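Local coordinates for protein putative HAD family hydrolase (Streptomyces avermitilis, PDB 3MMZ) that probably acts as the KdsC-like HAD phosphatase domain of a larger protein thought to make CMP-N-acylneuraminate, binding a divalent metal in its active site, at residues D[12-17]-D[98-103]; D[48-53]-D[157-162]. One frame throughout, in Å; residues are numbered along the deposited sequence.

Contact 1. Residues D[12-17]-D[98-103]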
loop_
_atom_site.group_PDB
_atom_site.type_symbol
_atom_site.label_atom_id
_atom_site.label_comp_id
_atom_site.label_asym_id
_atom_site.label_seq_id
_atom_site.Cartn_x
_atom_site.Cartn_y
_atom_site.Cartn_z
ATOM N N ILE D 12 7.258 -34.229 4.826
ATOM C CA ILE D 12 7.767 -34.212 3.461
ATOM C C ILE D 12 9.185 -34.751 3.318
ATOM O O ILE D 12 9.998 -34.631 4.233
ATOM C CB ILE D 12 7.712 -32.778 2.849
ATOM C CG1 ILE D 12 8.550 -31.797 3.677
ATOM C CG2 ILE D 12 6.249 -32.284 2.716
ATOM C CD1 ILE D 12 8.871 -30.488 2.951
ATOM N N ASP D 13 9.469 -35.313 2.146
ATOM C CA ASP D 13 10.820 -35.761 1.798
ATOM C C ASP D 13 11.423 -34.981 0.635
ATOM O O ASP D 13 12.634 -35.047 0.400
ATOM C CB ASP D 13 10.822 -37.257 1.476
ATOM C CG ASP D 13 10.301 -38.096 2.617
ATOM O OD1 ASP D 13 10.630 -37.805 3.787
ATOM O OD2 ASP D 13 9.546 -39.047 2.346
ATOM N N ALA D 14 10.584 -34.232 -0.085
ATOM C CA ALA D 14 11.017 -33.513 -1.281
ATOM C C ALA D 14 10.352 -32.144 -1.403
ATOM O O ALA D 14 9.207 -31.977 -0.988
ATOM C CB ALA D 14 10.705 -34.329 -2.516
ATOM N N VAL D 15 11.065 -31.188 -1.993
ATOM C CA VAL D 15 10.507 -29.864 -2.308
ATOM C C VAL D 15 10.747 -29.567 -3.789
ATOM O O VAL D 15 11.899 -29.434 -4.235
ATOM C CB VAL D 15 11.117 -28.730 -1.431
ATOM C CG1 VAL D 15 10.647 -27.353 -1.896
ATOM C CG2 VAL D 15 10.754 -28.925 0.039
ATOM N N VAL D 16 9.656 -29.469 -4.544
ATOM C CA VAL D 16 9.732 -29.210 -5.972
ATOM C C VAL D 16 9.175 -27.821 -6.261
ATOM O O VAL D 16 8.072 -27.488 -5.819
ATOM C CB VAL D 16 8.986 -30.289 -6.794
ATOM C CG1 VAL D 16 9.153 -30.029 -8.293
ATOM C CG2 VAL D 16 9.514 -31.691 -6.446
ATOM N N LEU D 17 9.944 -27.019 -6.985
ATOM C CA LEU D 17 9.584 -25.615 -7.220
ATOM C C LEU D 17 9.344 -25.302 -8.694
ATOM O O LEU D 17 10.172 -25.601 -9.550
ATOM C CB LEU D 17 10.683 -24.682 -6.673
ATOM C CG LEU D 17 11.140 -24.884 -5.225
ATOM C CD1 LEU D 17 12.398 -24.063 -4.950
ATOM C CD2 LEU D 17 10.053 -24.522 -4.225
ATOM N N GLN D 98 13.086 -41.470 -7.700
ATOM C CA GLN D 98 13.779 -41.087 -6.478
ATOM C C GLN D 98 13.384 -41.972 -5.299
ATOM O O GLN D 98 13.986 -41.887 -4.227
ATOM C CB GLN D 98 13.490 -39.617 -6.147
ATOM C CG GLN D 98 14.011 -38.610 -7.173
ATOM C CD GLN D 98 15.522 -38.590 -7.279
ATOM O OE1 GLN D 98 16.229 -38.441 -6.282
ATOM N NE2 GLN D 98 16.026 -38.733 -8.498
ATOM N N GLY D 99 12.361 -42.803 -5.496
ATOM C CA GLY D 99 11.798 -43.623 -4.427
ATOM C C GLY D 99 11.052 -42.783 -3.406
ATOM O O GLY D 99 11.017 -43.115 -2.223
ATOM N N ILE D 100 10.457 -41.688 -3.874
ATOM C CA ILE D 100 9.725 -40.769 -3.002
ATOM C C ILE D 100 8.227 -40.841 -3.277
ATOM O O ILE D 100 7.788 -40.688 -4.420
ATOM C CB ILE D 100 10.218 -39.311 -3.157
ATOM C CG1 ILE D 100 11.721 -39.220 -2.858
ATOM C CG2 ILE D 100 9.415 -38.358 -2.243
ATOM C CD1 ILE D 100 12.365 -37.905 -3.250
ATOM N N ALA D 101 7.462 -41.076 -2.216
ATOM C CA ALA D 101 6.012 -41.134 -2.283
ATOM C C ALA D 101 5.450 -39.732 -2.552
ATOM O O ALA D 101 5.759 -38.796 -1.806
ATOM C CB ALA D 101 5.454 -41.702 -0.982
ATOM N N PRO D 102 4.634 -39.580 -3.618
ATOM C CA PRO D 102 4.069 -38.276 -3.995
ATOM C C PRO D 102 3.324 -37.600 -2.844
ATOM O O PRO D 102 3.257 -36.365 -2.789
ATOM C CB PRO D 102 3.089 -38.624 -5.127
ATOM C CG PRO D 102 3.547 -39.931 -5.649
ATOM C CD PRO D 102 4.105 -40.665 -4.465
ATOM N N GLU D 103 2.790 -38.406 -1.929
ATOM C CA GLU D 103 2.104 -37.894 -0.743
ATOM C C GLU D 103 3.036 -37.113 0.200
ATOM O O GLU D 103 2.568 -36.360 1.065
ATOM C CB GLU D 103 1.366 -39.015 0.006
ATOM C CG GLU D 103 2.183 -40.276 0.274
ATOM C CD GLU D 103 1.959 -41.388 -0.758
ATOM O OE1 GLU D 103 1.838 -41.106 -1.976
ATOM O OE2 GLU D 103 1.917 -42.562 -0.332
#
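Ile100 meets Asp13 and Ala14 with its two arms spread, at the entry to the central strand of the HAD-type Rossmannoid fold. Its CG2 branch lies against the methylene of the aspartate, Asp13 CB to Ile100 CG2 being 4.1 Å, while the longer arm ends over the alanine, with Ile100 CD1 at 4.0 Å from Ala14 CB. The torsions explain the division of labour: CG2 stands anti to the backbone N, and CG1, with chi1 -58°, sits beside that N and runs out extended (chi2 168°) to carry CD1 across. A beta-branched residue suits a spot where two neighbours must be touched at once, and the alanine offers a single methyl, which is what the end of the longer arm meets. No hydrogen bond joins the two segments.

Further out, Ile100 also rests on Val105 and Thr57, residues of the strands that flank 14-17 in the parallel sheet. The chain reaches it from helix 87-98 through Gly99, whose positive phi of 70° belongs to a Schellman motif and turns the backbone out of the helix. Asp13 uses its two ends differently: the apolar CB faces Ile100, whereas the carboxylate is turned to Arg104, just after the 98-103 segment, where Asp13 OD2 forms a salt bridge with Arg104 NE.

Contact 2. Residues D[48-53]-D[157-162]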
loop_
_atom_site.group_PDB
_atom_site.type_symbol
_atom_site.label_atom_id
_atom_site.label_comp_id
_atom_site.label_asym_id
_atom_site.label_seq_id
_atom_site.Cartn_x
_atom_site.Cartn_y
_atom_site.Cartn_z
ATOM N N ILE D 48 16.075 -22.038 0.322
ATOM C CA ILE D 48 16.366 -23.224 -0.485
ATOM C C ILE D 48 17.629 -23.940 0.016
ATOM O O ILE D 48 17.640 -25.169 0.162
ATOM C CB ILE D 48 16.465 -22.837 -1.983
ATOM C CG1 ILE D 48 15.072 -22.450 -2.503
ATOM C CG2 ILE D 48 17.088 -23.965 -2.815
ATOM C CD1 ILE D 48 15.051 -21.628 -3.812
ATOM N N ALA D 49 18.688 -23.179 0.288
ATOM C CA ALA D 49 19.923 -23.776 0.796
ATOM C C ALA D 49 19.704 -24.438 2.155
ATOM O O ALA D 49 20.256 -25.517 2.425
ATOM C CB ALA D 49 21.053 -22.743 0.862
ATOM N N ALA D 50 18.890 -23.804 3.002
ATOM C CA ALA D 50 18.561 -24.359 4.315
ATOM C C ALA D 50 17.769 -25.660 4.195
ATOM O O ALA D 50 18.054 -26.620 4.911
ATOM C CB ALA D 50 17.803 -23.340 5.166
ATOM N N LEU D 51 16.789 -25.692 3.283
ATOM C CA LEU D 51 16.022 -26.913 3.020
ATOM C C LEU D 51 16.924 -28.042 2.488
ATOM O O LEU D 51 16.852 -29.183 2.955
ATOM C CB LEU D 51 14.844 -26.628 2.062
ATOM C CG LEU D 51 13.749 -25.704 2.611
ATOM C CD1 LEU D 51 12.833 -25.192 1.502
ATOM C CD2 LEU D 51 12.934 -26.413 3.700
ATOM N N ARG D 52 17.793 -27.702 1.541
ATOM C CA ARG D 52 18.748 -28.657 0.980
ATOM C C ARG D 52 19.683 -29.218 2.055
ATOM O O ARG D 52 19.899 -30.428 2.117
ATOM C CB ARG D 52 19.542 -28.009 -0.160
ATOM C CG ARG D 52 20.624 -28.913 -0.756
ATOM C CD ARG D 52 21.361 -28.244 -1.907
ATOM N NE ARG D 52 21.755 -26.865 -1.606
ATOM C CZ ARG D 52 22.871 -26.508 -0.971
ATOM N NH1 ARG D 52 23.741 -27.423 -0.549
ATOM N NH2 ARG D 52 23.121 -25.220 -0.753
ATOM N N LYS D 53 20.219 -28.343 2.907
ATOM C CA LYS D 53 21.096 -28.760 4.008
ATOM C C LYS D 53 20.398 -29.684 5.004
ATOM O O LYS D 53 21.052 -30.509 5.646
ATOM C CB LYS D 53 21.677 -27.552 4.739
ATOM C CG LYS D 53 22.819 -26.878 4.000
ATOM C CD LYS D 53 23.170 -25.549 4.648
ATOM C CE LYS D 53 24.447 -24.946 4.069
ATOM N NZ LYS D 53 24.251 -24.490 2.663
ATOM N N TRP D 157 8.255 -22.399 7.573
ATOM C CA TRP D 157 7.248 -23.374 8.015
ATOM C C TRP D 157 7.916 -24.704 8.369
ATOM O O TRP D 157 7.625 -25.308 9.401
ATOM C CB TRP D 157 6.211 -23.643 6.917
ATOM C CG TRP D 157 5.371 -22.483 6.517
ATOM C CD1 TRP D 157 5.208 -21.296 7.185
ATOM C CD2 TRP D 157 4.529 -22.415 5.366
ATOM N NE1 TRP D 157 4.331 -20.486 6.498
ATOM C CE2 TRP D 157 3.907 -21.146 5.375
ATOM C CE3 TRP D 157 4.263 -23.299 4.305
ATOM C CZ2 TRP D 157 3.009 -20.740 4.373
ATOM C CZ3 TRP D 157 3.382 -22.891 3.305
ATOM C CH2 TRP D 157 2.759 -21.627 3.355
ATOM N N ILE D 158 8.802 -25.158 7.492
ATOM C CA ILE D 158 9.443 -26.458 7.629
ATOM C C ILE D 158 10.520 -26.442 8.720
ATOM O O ILE D 158 10.614 -27.378 9.521
ATOM C CB ILE D 158 10.057 -26.936 6.265
ATOM C CG1 ILE D 158 9.013 -26.911 5.130
ATOM C CG2 ILE D 158 10.724 -28.316 6.394
ATOM C CD1 ILE D 158 7.773 -27.737 5.407
ATOM N N LEU D 159 11.320 -25.382 8.761
ATOM C CA LEU D 159 12.527 -25.365 9.609
ATOM C C LEU D 159 12.447 -24.449 10.834
ATOM O O LEU D 159 13.323 -24.483 11.705
ATOM C CB LEU D 159 13.756 -24.997 8.770
ATOM C CG LEU D 159 14.037 -25.912 7.577
ATOM C CD1 LEU D 159 15.112 -25.288 6.680
ATOM C CD2 LEU D 159 14.426 -27.326 8.019
ATOM N N GLY D 160 11.398 -23.644 10.901
ATOM C CA GLY D 160 11.258 -22.670 11.978
ATOM C C GLY D 160 11.860 -21.322 11.623
ATOM O O GLY D 160 12.520 -21.172 10.584
ATOM N N PRO D 161 11.648 -20.325 12.496
ATOM C CA PRO D 161 12.042 -18.943 12.220
ATOM C C PRO D 161 13.543 -18.737 11.985
ATOM O O PRO D 161 13.906 -17.805 11.274
ATOM C CB PRO D 161 11.564 -18.183 13.470
ATOM C CG PRO D 161 10.494 -19.038 14.060
ATOM C CD PRO D 161 10.939 -20.450 13.784
ATOM N N SER D 162 14.413 -19.582 12.544
ATOM C CA SER D 162 15.855 -19.404 12.284
ATOM C C SER D 162 16.392 -20.245 11.118
ATOM O O SER D 162 17.606 -20.240 10.835
ATOM C CB SER D 162 16.695 -19.591 13.560
ATOM O OG SER D 162 17.199 -20.912 13.676
#
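Leu51 and Leu159 are set obliquely against each other, whereas Leu51 and Ile158 cross at about a right angle. Leu51, on helix 42-53, packs against both partners, which follow each other at the end of helix 150-159. This is helix-to-helix packing on one side of the alpha/beta HAD core. The CD2 methyl of Leu51 does the work for both partners, lying 3.9 Å from Leu159 CD1 and the same 3.9 Å from Ile158 CB. Ile158 also offers CG2, at 4.0 Å from Leu51 CD2, while its other branch leads away.

CG of Leu159 is anti to its own carbonyl carbon (chi1 -58°), and chi2 of 169° carries Leu159 CD1 on outward to meet Ala50 CB at 3.7 Å. The same methyl lies 3.7 Å from Ala50 C, with Leu51 N next at 3.8 Å, so it rests on backbone and side chains alike. Alanine suits position 50 because its short side chain lets the leucine approach the helix that closely. Leu51 also touches Met58 on strand 57-62 and Ala155, one turn before Leu159.

The helix gives way at Gly160, with positive phi (91°), a backbone state that glycine adopts easily. Pro161 then packs on Val133 of a second subunit and Leu6 of a third. With no hydrogen bond or charge pair across it, the contact depends on shape complementarity and the burial of aliphatic carbon.

In the fold
Both contacts are partly buried and mainly apolar, without hydrogen bonds between their segments, and lie away from the metal sites. Contact 1 joins the central strand to the loop leading into strand 105-109, its neighbour in the sheet; contact 2 pairs two helices. An aspartate with a charged partner, Arg104, next along the chain after segment 98-103, takes part in contact 1, whereas the side chains meeting in contact 2 are all aliphatic and Pro161 carries it outward into other subunits. Their centres are 16 Å apart, yet they touch twice: Leu17 CD1 packs on Ile48 CD1 and Ile12 CD1 on Ile158 CD1, each at 3.8 Å, so segment 12-17 links the sheet to both helices.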